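Local coordinates for alkyl hydroperoxide reductase/ Thiol specific antioxidant/ Mal allergen (Burkholderia ambifaria, PDB 5ENU), which probably reduces hydrogen peroxide and organic hydroperoxides through a reactive cysteine, as other thiol-dependent peroxidases of the AhpC/TSA (peroxiredoxin) family do, at residues V40-P45 against A71-V76; D79-H84 against L97-D102; V111-K116 against G124-T129. All blocks are in the same frame, centred on the assembly; numbering follows the deposited sequence.

Contact 1. Residues V40-P45 against A71-V76; sequences VLYFYP and AEIIGV
The Tyr42 ring lies with one face over the backbone of Gly75, whose CA sits 3.8 Å from the ring centroid in a CH-pi contact offset toward the rim. Ile73 CG2 comes near the ring edge in one of two modelled conformers, so this contact is less certain. Phe59 of helix 50-68 stacks on Tyr42 as well. Tyr42 CG stands between the backbone N and the carbonyl carbon (chi1 83°), which helps lay the ring over Gly75, CE1 coming within 3.5 Å of Gly75 CA. The Phe43 ring takes Val76 CB over one face, 4.0 Å from its centroid, and the two side chains run side by side. Tyr44 turns an edge to the backbone, with CE1 3.9 Å from Gly75 C, while its OH bonds to Asp47.

These are the two parallel strands of a beta-alpha-beta crossover through helix 50-68, at the centre of the thioredoxin fold. Val40, Tyr42 and Ile73 occupy the face that this helix covers. Leu41, Phe43, Ile74 and Val76 form the other, where Leu41 CD1 meets Val76 CG2 at 3.5 Å. Five backbone bonds join the strands, from Val40 N to Glu72 O through to Tyr44 N to Val76 O. Four run nearly straight on to their carbonyls; in the fifth, Val76 N to Tyr42 O at 2.8 Å, the angle at the hydrogen is 146°.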
ATOM      1  N   VAL A  40      -4.443   3.731   4.794  1.00  7.71           N
ATOM      2  CA  VAL A  40      -4.522   2.453   4.107  1.00  7.48           C
ATOM      3  C   VAL A  40      -3.318   2.414   3.175  1.00  7.38           C
ATOM      4  O   VAL A  40      -3.267   3.165   2.190  1.00  8.48           O
ATOM      5  CB  VAL A  40      -5.834   2.316   3.318  1.00  8.47           C
ATOM      6  CG1 VAL A  40      -5.813   1.046   2.457  1.00  9.22           C
ATOM      7  CG2 VAL A  40      -7.038   2.342   4.259  1.00 10.35           C
ATOM      8  N   LEU A  41      -2.339   1.574   3.492  1.00  6.52           N
ATOM      9  CA  LEU A  41      -1.145   1.419   2.671  1.00  7.19           C
ATOM     10  C   LEU A  41      -1.305   0.082   1.960  1.00  7.14           C
ATOM     11  O   LEU A  41      -1.254  -0.968   2.609  1.00  8.11           O
ATOM     12  CB  LEU A  41       0.089   1.425   3.566  1.00  8.05           C
ATOM     13  CG  LEU A  41       1.432   1.500   2.846  1.00  8.57           C
ATOM     14  CD1 LEU A  41       1.564   2.849   2.124  1.00  9.26           C
ATOM     15  CD2 LEU A  41       2.594   1.276   3.835  1.00  9.71           C
ATOM     16  N   TYR A  42      -1.556   0.108   0.655  1.00  7.83           N
ATOM     17  CA  TYR A  42      -1.842  -1.124  -0.076  1.00  7.01           C
ATOM     18  C   TYR A  42      -0.707  -1.425  -1.048  1.00  6.93           C
ATOM     19  O   TYR A  42      -0.343  -0.566  -1.865  1.00  7.68           O
ATOM     20  CB  TYR A  42      -3.233  -1.141  -0.746  1.00  7.60           C
ATOM     21  CG  TYR A  42      -3.403  -0.473  -2.103  1.00  8.16           C
ATOM     22  CD1 TYR A  42      -3.779   0.873  -2.217  1.00  7.86           C
ATOM     23  CD2 TYR A  42      -3.257  -1.213  -3.280  1.00  7.55           C
ATOM     24  CE1 TYR A  42      -3.964   1.471  -3.459  1.00  7.19           C
ATOM     25  CE2 TYR A  42      -3.450  -0.620  -4.534  1.00  8.39           C
ATOM     26  CZ  TYR A  42      -3.777   0.729  -4.611  1.00  7.92           C
ATOM     27  OH  TYR A  42      -3.987   1.349  -5.830  1.00  9.41           O
ATOM     28  N   PHE A  43      -0.147  -2.632  -0.935  1.00  7.49           N
ATOM     29  CA  PHE A  43       0.920  -3.096  -1.817  1.00  7.28           C
ATOM     30  C   PHE A  43       0.313  -3.934  -2.928  1.00  7.70           C
ATOM     31  O   PHE A  43      -0.532  -4.812  -2.661  1.00  8.04           O
ATOM     32  CB  PHE A  43       1.916  -3.971  -1.046  1.00  8.21           C
ATOM     33  CG  PHE A  43       2.771  -3.212  -0.060  1.00  7.47           C
ATOM     34  CD1 PHE A  43       2.258  -2.797   1.152  1.00  7.85           C
ATOM     35  CD2 PHE A  43       4.105  -2.923  -0.360  1.00  8.07           C
ATOM     36  CE1 PHE A  43       3.053  -2.106   2.055  1.00  9.97           C
ATOM     37  CE2 PHE A  43       4.919  -2.225   0.541  1.00  8.44           C
ATOM     38  CZ  PHE A  43       4.378  -1.811   1.751  1.00  8.90           C
ATOM     39  N   TYR A  44       0.706  -3.635  -4.166  1.00  6.94           N
ATOM     40  CA  TYR A  44       0.193  -4.363  -5.318  1.00  7.92           C
ATOM     41  C   TYR A  44       1.357  -4.770  -6.211  1.00  8.33           C
ATOM     42  O   TYR A  44       2.360  -4.053  -6.289  1.00  9.24           O
ATOM     43  CB  TYR A  44      -0.840  -3.528  -6.105  1.00  8.59           C
ATOM     44  CG  TYR A  44      -0.303  -2.220  -6.668  1.00  8.44           C
ATOM     45  CD1 TYR A  44      -0.234  -1.061  -5.880  1.00  9.04           C
ATOM     46  CD2 TYR A  44       0.132  -2.145  -7.996  1.00  8.62           C
ATOM     47  CE1 TYR A  44       0.250   0.136  -6.411  1.00  9.16           C
ATOM     48  CE2 TYR A  44       0.605  -0.946  -8.529  1.00  8.80           C
ATOM     49  CZ  TYR A  44       0.664   0.184  -7.737  1.00  8.52           C
ATOM     50  OH  TYR A  44       1.146   1.368  -8.252  1.00  9.25           O
ATOM     51  N   PRO A  45       1.282  -5.939  -6.861  1.00  8.41           N
ATOM     52  CA  PRO A  45       2.475  -6.447  -7.573  1.00 10.37           C
ATOM     53  C   PRO A  45       3.019  -5.542  -8.675  1.00  9.57           C
ATOM     54  O   PRO A  45       4.244  -5.356  -8.742  1.00 10.68           O
ATOM     55  CB  PRO A  45       2.017  -7.809  -8.118  1.00 11.26           C
ATOM     56  CG  PRO A  45       0.865  -8.227  -7.283  1.00 13.83           C
ATOM     57  CD  PRO A  45       0.251  -6.978  -6.671  1.00  9.31           C
ATOM     58  N   ALA A  71      -9.489   8.758   6.506  1.00 11.48           N
ATOM     59  CA  ALA A  71      -8.392   7.944   6.005  1.00 10.60           C
ATOM     60  C   ALA A  71      -7.832   8.500   4.704  1.00 10.69           C
ATOM     61  O   ALA A  71      -8.539   9.152   3.924  1.00 14.45           O
ATOM     62  CB  ALA A  71      -8.851   6.500   5.755  1.00 10.88           C
ATOM     63  N   GLU A  72      -6.550   8.220   4.479  1.00 10.02           N
ATOM     64  CA  GLU A  72      -5.890   8.400   3.196  1.00  9.03           C
ATOM     65  C   GLU A  72      -5.535   7.023   2.638  1.00  8.93           C
ATOM     66  O   GLU A  72      -5.351   6.064   3.388  1.00  9.44           O
ATOM     67  CB  GLU A  72      -4.614   9.249   3.362  1.00 10.49           C
ATOM     68  CG  GLU A  72      -3.771   9.498   2.067  1.00 14.07           C
ATOM     69  CD  GLU A  72      -4.514  10.230   0.928  1.00 15.04           C
ATOM     70  OE1 GLU A  72      -4.091  11.354   0.579  1.00 19.46           O
ATOM     71  OE2 GLU A  72      -5.490   9.684   0.358  1.00 13.01           O
ATOM     72  N   ILE A  73      -5.467   6.932   1.310  0.60  8.54           N
ATOM     73  CA  ILE A  73      -5.023   5.740   0.594  0.60  7.73           C
ATOM     74  C   ILE A  73      -3.668   6.051  -0.028  0.60  7.73           C
ATOM     75  O   ILE A  73      -3.479   7.131  -0.601  0.60  8.84           O
ATOM     76  CB  ILE A  73      -6.026   5.367  -0.523  0.60  8.16           C
ATOM     77  CG1 ILE A  73      -7.473   5.271  -0.000  0.60  8.29           C
ATOM     78  CG2 ILE A  73      -5.612   4.089  -1.229  0.60  9.59           C
ATOM     79  CD1 ILE A  73      -7.678   4.189   1.034  0.60  9.00           C
ATOM     80  N   ILE A  74      -2.732   5.108   0.073  1.00  7.98           N
ATOM     81  CA  ILE A  74      -1.477   5.163  -0.672  1.00  7.36           C
ATOM     82  C   ILE A  74      -1.205   3.769  -1.238  1.00  7.11           C
ATOM     83  O   ILE A  74      -1.158   2.791  -0.483  1.00  8.04           O
ATOM     84  CB  ILE A  74      -0.286   5.652   0.175  1.00  8.02           C
ATOM     85  CG1 ILE A  74      -0.533   7.050   0.749  1.00 10.03           C
ATOM     86  CG2 ILE A  74       1.018   5.617  -0.656  1.00 10.27           C
ATOM     87  CD1 ILE A  74       0.568   7.531   1.685  1.00 10.89           C
ATOM     88  N   GLY A  75      -1.030   3.675  -2.567  1.00  7.24           N
ATOM     89  CA  GLY A  75      -0.622   2.430  -3.197  1.00  7.84           C
ATOM     90  C   GLY A  75       0.894   2.340  -3.293  1.00  7.77           C
ATOM     91  O   GLY A  75       1.578   3.352  -3.397  1.00  8.31           O
ATOM     92  N   VAL A  76       1.430   1.115  -3.177  1.00  6.94           N
ATOM     93  CA  VAL A  76       2.876   0.876  -3.231  1.00  7.16           C
ATOM     94  C   VAL A  76       3.157  -0.264  -4.197  1.00  6.93           C
ATOM     95  O   VAL A  76       2.593  -1.354  -4.053  1.00  8.60           O
ATOM     96  CB  VAL A  76       3.465   0.493  -1.857  1.00  7.29           C
ATOM     97  CG1 VAL A  76       4.993   0.457  -1.950  1.00  8.94           C
ATOM     98  CG2 VAL A  76       2.992   1.457  -0.770  1.00  8.51           C
TER

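Contact 2. Residues D79-H84 against L97-D102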
ATOM      1  N   ASP A  79       7.473  -0.355  -9.073  1.00  7.57           N
ATOM      2  CA  ASP A  79       7.590   0.325 -10.362  1.00  8.58           C
ATOM      3  C   ASP A  79       8.182   1.722 -10.196  1.00  9.31           C
ATOM      4  O   ASP A  79       8.114   2.331  -9.125  1.00 10.42           O
ATOM      5  CB  ASP A  79       6.216   0.417 -11.048  1.00 10.38           C
ATOM      6  CG  ASP A  79       5.666  -0.940 -11.403  1.00 11.73           C
ATOM      7  OD1 ASP A  79       6.192  -1.533 -12.368  1.00 14.90           O
ATOM      8  OD2 ASP A  79       4.768  -1.444 -10.695  1.00 11.22           O
ATOM      9  N   SER A  80       8.747   2.236 -11.291  1.00  9.95           N
ATOM     10  CA  SER A  80       9.335   3.570 -11.337  1.00 10.10           C
ATOM     11  C   SER A  80       8.285   4.671 -11.122  1.00 10.67           C
ATOM     12  O   SER A  80       7.074   4.481 -11.305  1.00  9.67           O
ATOM     13  CB  SER A  80       9.994   3.800 -12.699  1.00 10.86           C
ATOM     14  OG  SER A  80       9.010   3.872 -13.702  1.00 11.72           O
ATOM     15  N   LEU A  81       8.775   5.861 -10.759  1.00  9.41           N
ATOM     16  CA  LEU A  81       7.897   7.031 -10.703  1.00  9.59           C
ATOM     17  C   LEU A  81       7.266   7.317 -12.059  1.00  9.25           C
ATOM     18  O   LEU A  81       6.087   7.688 -12.129  1.00 10.29           O
ATOM     19  CB  LEU A  81       8.684   8.252 -10.218  1.00 10.07           C
ATOM     20  CG  LEU A  81       8.973   8.238  -8.712  1.00 13.04           C
ATOM     21  CD1 LEU A  81       9.937   9.390  -8.366  1.00 15.99           C
ATOM     22  CD2 LEU A  81       7.671   8.349  -7.902  1.00 13.61           C
ATOM     23  N   ARG A  82       8.027   7.152 -13.146  1.00  8.72           N
ATOM     24  CA  ARG A  82       7.459   7.357 -14.479  1.00  9.52           C
ATOM     25  C   ARG A  82       6.279   6.413 -14.719  1.00  9.21           C
ATOM     26  O   ARG A  82       5.210   6.826 -15.199  1.00 10.81           O
ATOM     27  CB  ARG A  82       8.536   7.134 -15.547  1.00 12.82           C
ATOM     28  CG  ARG A  82       8.014   7.165 -17.002  1.00 15.11           C
ATOM     29  CD  ARG A  82       9.158   6.963 -17.998  1.00 15.91           C
ATOM     30  NE  ARG A  82       9.610   5.568 -18.050  1.00 17.21           N
ATOM     31  CZ  ARG A  82      10.746   5.165 -18.631  1.00 17.00           C
ATOM     32  NH1 ARG A  82      11.563   6.057 -19.190  1.00 16.55           N
ATOM     33  NH2 ARG A  82      11.078   3.874 -18.645  1.00 16.59           N
ATOM     34  N   SER A  83       6.459   5.133 -14.397  1.00  9.07           N
ATOM     35  CA  SER A  83       5.363   4.191 -14.550  1.00  8.42           C
ATOM     36  C   SER A  83       4.183   4.613 -13.688  1.00  8.32           C
ATOM     37  O   SER A  83       3.031   4.583 -14.140  1.00 10.62           O
ATOM     38  CB  SER A  83       5.842   2.801 -14.138  1.00 10.09           C
ATOM     39  OG  SER A  83       4.809   1.836 -14.227  1.00 11.24           O
ATOM     40  N   HIS A  84       4.451   5.001 -12.439  1.00  9.25           N
ATOM     41  CA  HIS A  84       3.377   5.421 -11.544  1.00  9.81           C
ATOM     42  C   HIS A  84       2.640   6.643 -12.084  1.00  9.62           C
ATOM     43  O   HIS A  84       1.407   6.717 -11.990  1.00 10.15           O
ATOM     44  CB  HIS A  84       3.939   5.748 -10.167  1.00  9.67           C
ATOM     45  CG  HIS A  84       4.181   4.563  -9.293  1.00  9.85           C
ATOM     46  ND1 HIS A  84       3.923   3.265  -9.680  1.00  9.84           N
ATOM     47  CD2 HIS A  84       4.617   4.499  -8.016  1.00  9.69           C
ATOM     48  CE1 HIS A  84       4.182   2.452  -8.668  1.00 10.02           C
ATOM     49  NE2 HIS A  84       4.625   3.176  -7.653  1.00 10.24           N
ATOM     50  N   LEU A  97       0.821   7.234  -5.324  1.00  9.54           N
ATOM     51  CA  LEU A  97       1.496   5.945  -5.454  1.00  7.91           C
ATOM     52  C   LEU A  97       2.964   6.125  -5.072  1.00  8.10           C
ATOM     53  O   LEU A  97       3.660   6.958  -5.666  1.00  9.72           O
ATOM     54  CB  LEU A  97       1.412   5.418  -6.894  1.00  8.61           C
ATOM     55  CG  LEU A  97       0.000   5.198  -7.444  1.00  8.91           C
ATOM     56  CD1 LEU A  97       0.097   4.790  -8.919  1.00 10.28           C
ATOM     57  CD2 LEU A  97      -0.782   4.143  -6.626  1.00  9.34           C
ATOM     58  N   ILE A  98       3.435   5.321  -4.112  1.00  7.53           N
ATOM     59  CA  ILE A  98       4.850   5.314  -3.721  1.00  8.72           C
ATOM     60  C   ILE A  98       5.631   4.407  -4.666  1.00  7.36           C
ATOM     61  O   ILE A  98       5.203   3.274  -4.945  1.00  8.70           O
ATOM     62  CB  ILE A  98       5.005   4.847  -2.260  1.00  8.65           C
ATOM     63  CG1 ILE A  98       4.635   5.990  -1.300  1.00  9.50           C
ATOM     64  CG2 ILE A  98       6.422   4.352  -2.007  1.00  9.87           C
ATOM     65  CD1 ILE A  98       4.544   5.574   0.183  1.00 10.38           C
ATOM     66  N   SER A  99       6.774   4.895  -5.146  1.00  7.69           N
ATOM     67  CA  SER A  99       7.713   4.080  -5.921  1.00  8.08           C
ATOM     68  C   SER A  99       8.717   3.454  -4.957  1.00  8.26           C
ATOM     69  O   SER A  99       9.631   4.124  -4.471  1.00 10.08           O
ATOM     70  CB  SER A  99       8.434   4.918  -6.973  1.00  9.44           C
ATOM     71  OG  SER A  99       9.419   4.113  -7.598  1.00 10.69           O
ATOM     72  N   ASP A 100       8.540   2.174  -4.671  1.00  8.87           N
ATOM     73  CA  ASP A 100       9.428   1.451  -3.762  1.00  8.39           C
ATOM     74  C   ASP A 100      10.460   0.660  -4.554  1.00  8.47           C
ATOM     75  O   ASP A 100      10.723  -0.511  -4.302  1.00  9.12           O
ATOM     76  CB  ASP A 100       8.600   0.541  -2.861  1.00  9.75           C
ATOM     77  CG  ASP A 100       9.369   0.069  -1.642  1.00  9.80           C
ATOM     78  OD1 ASP A 100      10.034   0.889  -0.980  1.00 10.18           O
ATOM     79  OD2 ASP A 100       9.301  -1.134  -1.337  1.00  8.66           O
ATOM     80  N   ALA A 101      11.077   1.326  -5.533  1.00 10.18           N
ATOM     81  CA  ALA A 101      12.055   0.667  -6.406  1.00 10.74           C
ATOM     82  C   ALA A 101      13.201   0.023  -5.631  1.00 10.12           C
ATOM     83  O   ALA A 101      13.771  -0.977  -6.097  1.00 12.42           O
ATOM     84  CB  ALA A 101      12.608   1.657  -7.439  1.00 12.75           C
ATOM     85  N   ASP A 102      13.588   0.598  -4.485  1.00  8.55           N
ATOM     86  CA  ASP A 102      14.698   0.061  -3.701  1.00  9.88           C
ATOM     87  C   ASP A 102      14.258  -0.918  -2.613  1.00  8.56           C
ATOM     88  O   ASP A 102      15.098  -1.338  -1.802  1.00  9.13           O
ATOM     89  CB  ASP A 102      15.578   1.180  -3.125  1.00 10.31           C
ATOM     90  CG  ASP A 102      14.841   2.077  -2.154  1.00 12.13           C
ATOM     91  OD1 ASP A 102      13.794   1.671  -1.595  1.00 12.95           O
ATOM     92  OD2 ASP A 102      15.338   3.191  -1.928  1.00 14.49           O
TER
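Ser99 OG donates to the backbone carbonyl of Asp79, 2.7 Å from Asp79 O, with OG anti to its own backbone N (chi1 174°). The same carbonyl oxygen lies over one face of the His84 imidazole, offset toward the rim. Leu97 covers the opposite face: its CB sits 3.9 Å from the ring centroid in a CH-pi contact and comes within 3.5 Å of His84 CD2. Held between these two, the ring points its NE2 at strand 97-99, where NE2 donates to Ile98 O at 2.8 Å. That oxygen lies almost in the imidazole plane, but the donor stands well above the plane of the carbonyl, and the bond is bent to 144° at the hydrogen.

On its other side ND1 bonds to Asp47 OD2, which also takes Ser83 OG. With a carboxylate on one nitrogen and a carbonyl on the other, the imidazole may well be drawn toward its doubly protonated form. Apolar packing continues at Leu81, whose CD2 meets Ser99 CB at 3.6 Å.

Ser80 is the N-cap of the helix, and its OG accepts from Ser83 N at 2.9 Å. Just ahead of it, Asp79 OD2 bonds to Ser77 OG and to Asp47 N, tying this turn to the loop after strand 38-43. The Ser99 and His84 bonds set the start of helix 81-91 against the strand that follows it, within the beta-alpha-beta unit of strand 71-77, helix 81-91 and strand 97-99, part of the thioredoxin fold.

Contact 3. Residues V111-K116 against G124-T129; sequences VIKMKK and GIERST
Lys113 and Gly124 face each other as an antiparallel hydrogen-bonded pair in a beta hairpin, in which strand 112-117 pairs with the first part of strand 120-132, a strand of the main sheet. Their backbones bond in both directions, Lys113 N to Gly124 O at 2.8 Å and Gly124 N to Lys113 O at 2.9 Å, each donor lying above the plane of the carbonyl it meets. Ile112 and Ile125 make the next, non-hydrogen-bonded pair. A third backbone bond, Glu126 N to Val111 O, is almost perfectly straight (177° at the hydrogen) and closes the paired region where strand 120-132 is interrupted. Weaker CA-H...O contacts run between these bonds: Ile112 CA approaches Gly124 O, and Ile125 CA approaches Val111 O.

The apolar contacts gather at Val111. Its CG1 meets Ser128 CB at 3.9 Å, and CG2 is loosely placed against Ile125 CG2. Val111 also packs on Phe43 of strand 38-43, so the root of the hairpin is buried against the sheet.

Charged groups meet on the more open side. Lys113 and Glu126 cross obliquely, each with CG anti to its backbone N. The lysine chain bends only at its last torsion (chi4 78°), which swings NZ to one side. Lys113 NZ and Glu126 OE2 remain 3.8 Å apart, a long salt bridge. A water is modelled between them, but its distances to both are shorter than a normal hydrogen bond, so its exact position is doubtful. Glu126 also touches Arg143 of strand 138-143.

Across the interruption, Ser128 OG at the start of the resumed strand donates to Glu126 O at 2.7 Å, from above the plane of that carbonyl.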
ATOM      1  N   VAL A 111       6.560  -8.087   2.500  1.00  9.24           N
ATOM      2  CA  VAL A 111       5.664  -8.534   1.428  1.00  9.84           C
ATOM      3  C   VAL A 111       6.385  -9.228   0.280  1.00 10.03           C
ATOM      4  O   VAL A 111       5.723  -9.649  -0.676  1.00 10.97           O
ATOM      5  CB  VAL A 111       4.774  -7.391   0.883  1.00  8.38           C
ATOM      6  CG1 VAL A 111       3.919  -6.777   1.987  1.00  9.55           C
ATOM      7  CG2 VAL A 111       5.622  -6.318   0.189  1.00 10.09           C
ATOM      8  N   ILE A 112       7.713  -9.346   0.320  1.00  9.70           N
ATOM      9  CA  ILE A 112       8.414  -9.995  -0.783  1.00  9.98           C
ATOM     10  C   ILE A 112       8.146 -11.495  -0.739  1.00 12.12           C
ATOM     11  O   ILE A 112       8.175 -12.120   0.332  1.00 14.61           O
ATOM     12  CB  ILE A 112       9.924  -9.692  -0.729  1.00 10.95           C
ATOM     13  CG1 ILE A 112      10.204  -8.196  -0.895  1.00 13.74           C
ATOM     14  CG2 ILE A 112      10.720 -10.562  -1.747  1.00 13.66           C
ATOM     15  CD1 ILE A 112       9.818  -7.612  -2.265  1.00 15.43           C
ATOM     16  N   LYS A 113       7.899 -12.088  -1.904  1.00 13.56           N
ATOM     17  CA  LYS A 113       7.687 -13.524  -2.006  1.00 16.82           C
ATOM     18  C   LYS A 113       8.353 -14.024  -3.277  1.00 17.15           C
ATOM     19  O   LYS A 113       8.089 -13.494  -4.358  1.00 19.30           O
ATOM     20  CB  LYS A 113       6.182 -13.811  -2.082  1.00 21.36           C
ATOM     21  CG  LYS A 113       5.819 -15.282  -2.142  1.00 27.29           C
ATOM     22  CD  LYS A 113       4.320 -15.467  -2.394  1.00 33.13           C
ATOM     23  CE  LYS A 113       3.891 -16.917  -2.169  1.00 37.04           C
ATOM     24  NZ  LYS A 113       3.760 -17.231  -0.714  1.00 39.35           N
ATOM     25  N   MET A 114       9.203 -15.045  -3.154  1.00 17.64           N
ATOM     26  CA  MET A 114       9.833 -15.638  -4.326  1.00 18.43           C
ATOM     27  C   MET A 114       8.866 -16.609  -5.000  1.00 21.58           C
ATOM     28  O   MET A 114       8.169 -17.380  -4.335  1.00 23.31           O
ATOM     29  CB  MET A 114      11.124 -16.365  -3.933  1.00 17.68           C
ATOM     30  CG  MET A 114      12.177 -15.483  -3.231  1.00 17.61           C
ATOM     31  SD  MET A 114      12.708 -14.045  -4.198  1.00 16.91           S
ATOM     32  CE  MET A 114      13.445 -14.863  -5.616  1.00 16.46           C
ATOM     33  N   LYS A 115       8.805 -16.551  -6.325  1.00 23.58           N
ATOM     34  CA  LYS A 115       7.941 -17.430  -7.106  1.00 27.72           C
ATOM     35  C   LYS A 115       8.792 -18.222  -8.089  1.00 29.22           C
ATOM     36  O   LYS A 115       9.693 -17.668  -8.722  1.00 27.88           O
ATOM     37  CB  LYS A 115       6.906 -16.617  -7.879  1.00 30.10           C
ATOM     38  N   LYS A 116       8.514 -19.517  -8.220  1.00 32.04           N
ATOM     39  CA  LYS A 116       9.283 -20.371  -9.117  1.00 35.41           C
ATOM     40  C   LYS A 116       8.584 -20.441 -10.471  1.00 37.41           C
ATOM     41  O   LYS A 116       7.432 -20.878 -10.556  1.00 40.12           O
ATOM     42  CB  LYS A 116       9.470 -21.768  -8.524  1.00 36.31           C
ATOM     43  N   GLY A 124       8.895 -11.404  -6.275  1.00 15.61           N
ATOM     44  CA  GLY A 124       7.607 -10.752  -6.395  1.00 16.10           C
ATOM     45  C   GLY A 124       7.118 -10.104  -5.103  1.00 15.88           C
ATOM     46  O   GLY A 124       7.715 -10.256  -4.033  1.00 15.72           O
ATOM     47  N   ILE A 125       6.037  -9.333  -5.239  1.00 17.12           N
ATOM     48  CA  ILE A 125       5.274  -8.757  -4.127  1.00 14.94           C
ATOM     49  C   ILE A 125       4.028  -9.610  -3.941  1.00 12.59           C
ATOM     50  O   ILE A 125       3.323  -9.903  -4.915  1.00 14.35           O
ATOM     51  CB  ILE A 125       4.835  -7.310  -4.452  1.00 14.87           C
ATOM     52  CG1 ILE A 125       5.989  -6.320  -4.329  1.00 17.90           C
ATOM     53  CG2 ILE A 125       3.621  -6.862  -3.575  1.00 15.80           C
ATOM     54  CD1 ILE A 125       5.562  -4.900  -4.617  1.00 19.79           C
ATOM     55  N   GLU A 126       3.734  -9.975  -2.699  1.00 10.87           N
ATOM     56  CA  GLU A 126       2.463 -10.574  -2.331  1.00 11.58           C
ATOM     57  C   GLU A 126       1.462  -9.446  -2.085  1.00 10.20           C
ATOM     58  O   GLU A 126       1.690  -8.601  -1.218  1.00 10.60           O
ATOM     59  CB  GLU A 126       2.697 -11.362  -1.038  1.00 14.72           C
ATOM     60  CG  GLU A 126       1.485 -12.090  -0.527  1.00 17.94           C
ATOM     61  CD  GLU A 126       1.814 -13.093   0.564  1.00 21.61           C
ATOM     62  OE1 GLU A 126       2.296 -12.690   1.641  1.00 21.67           O
ATOM     63  OE2 GLU A 126       1.602 -14.297   0.326  1.00 25.16           O
ATOM     64  N   ARG A 127       0.373  -9.402  -2.867  1.00 10.11           N
ATOM     65  CA  ARG A 127      -0.645  -8.359  -2.700  1.00  9.23           C
ATOM     66  C   ARG A 127      -1.137  -8.332  -1.254  1.00  8.34           C
ATOM     67  O   ARG A 127      -1.666  -9.326  -0.755  1.00  9.42           O
ATOM     68  CB  ARG A 127      -1.839  -8.615  -3.635  1.00  8.99           C
ATOM     69  CG  ARG A 127      -2.811  -7.435  -3.726  1.00  8.13           C
ATOM     70  CD  ARG A 127      -4.066  -7.772  -4.557  1.00  8.98           C
ATOM     71  NE  ARG A 127      -3.734  -8.326  -5.865  1.00 11.21           N
ATOM     72  CZ  ARG A 127      -3.352  -7.595  -6.915  1.00 11.36           C
ATOM     73  NH1 ARG A 127      -3.008  -8.193  -8.048  1.00 12.09           N
ATOM     74  NH2 ARG A 127      -3.308  -6.260  -6.846  1.00 10.90           N
ATOM     75  N   SER A 128      -0.949  -7.195  -0.584  1.00  8.21           N
ATOM     76  CA  SER A 128      -1.168  -7.090   0.853  1.00  8.29           C
ATOM     77  C   SER A 128      -1.555  -5.655   1.171  1.00  7.59           C
ATOM     78  O   SER A 128      -1.090  -4.717   0.511  1.00  8.82           O
ATOM     79  CB  SER A 128       0.101  -7.434   1.652  1.00  7.75           C
ATOM     80  OG  SER A 128       0.605  -8.703   1.299  1.00  9.60           O
ATOM     81  N   THR A 129      -2.352  -5.485   2.229  1.00  7.36           N
ATOM     82  CA  THR A 129      -2.819  -4.166   2.658  1.00  6.89           C
ATOM     83  C   THR A 129      -2.654  -4.030   4.157  1.00  7.72           C
ATOM     84  O   THR A 129      -2.767  -5.013   4.892  1.00  7.90           O
ATOM     85  CB  THR A 129      -4.265  -3.961   2.246  1.00  7.62           C
ATOM     86  OG1 THR A 129      -4.343  -4.125   0.833  1.00  7.51           O
ATOM     87  CG2 THR A 129      -4.804  -2.583   2.651  1.00  9.30           C
TER
HETATM   88  O   HOH W   1       2.720 -16.179   1.360  1.00 27.52           O

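How the contacts relate
All three contacts reach the same mixed sheet. The centre of contact 1 is about 3 Å from the centre of the chain, and the contact is almost wholly buried: parallel backbone bonds, rings and branched aliphatic chains. Contact 2 sets the start of helix 81-91 on strand 97-99, which joins the sheet beside 71-77 through Ile98 N to Gly75 O, and relies on side-chain-to-carbonyl bonds and a buried imidazole. Contact 3 joins from the other side, where Phe43 N meets Ser128 O, and its antiparallel pairing carries charged chains on a more open face. Tyr44 links contacts 1 and 2 by packing its OH against His84 CE1 and Leu97 CD1, whereas contacts 2 and 3 do not touch.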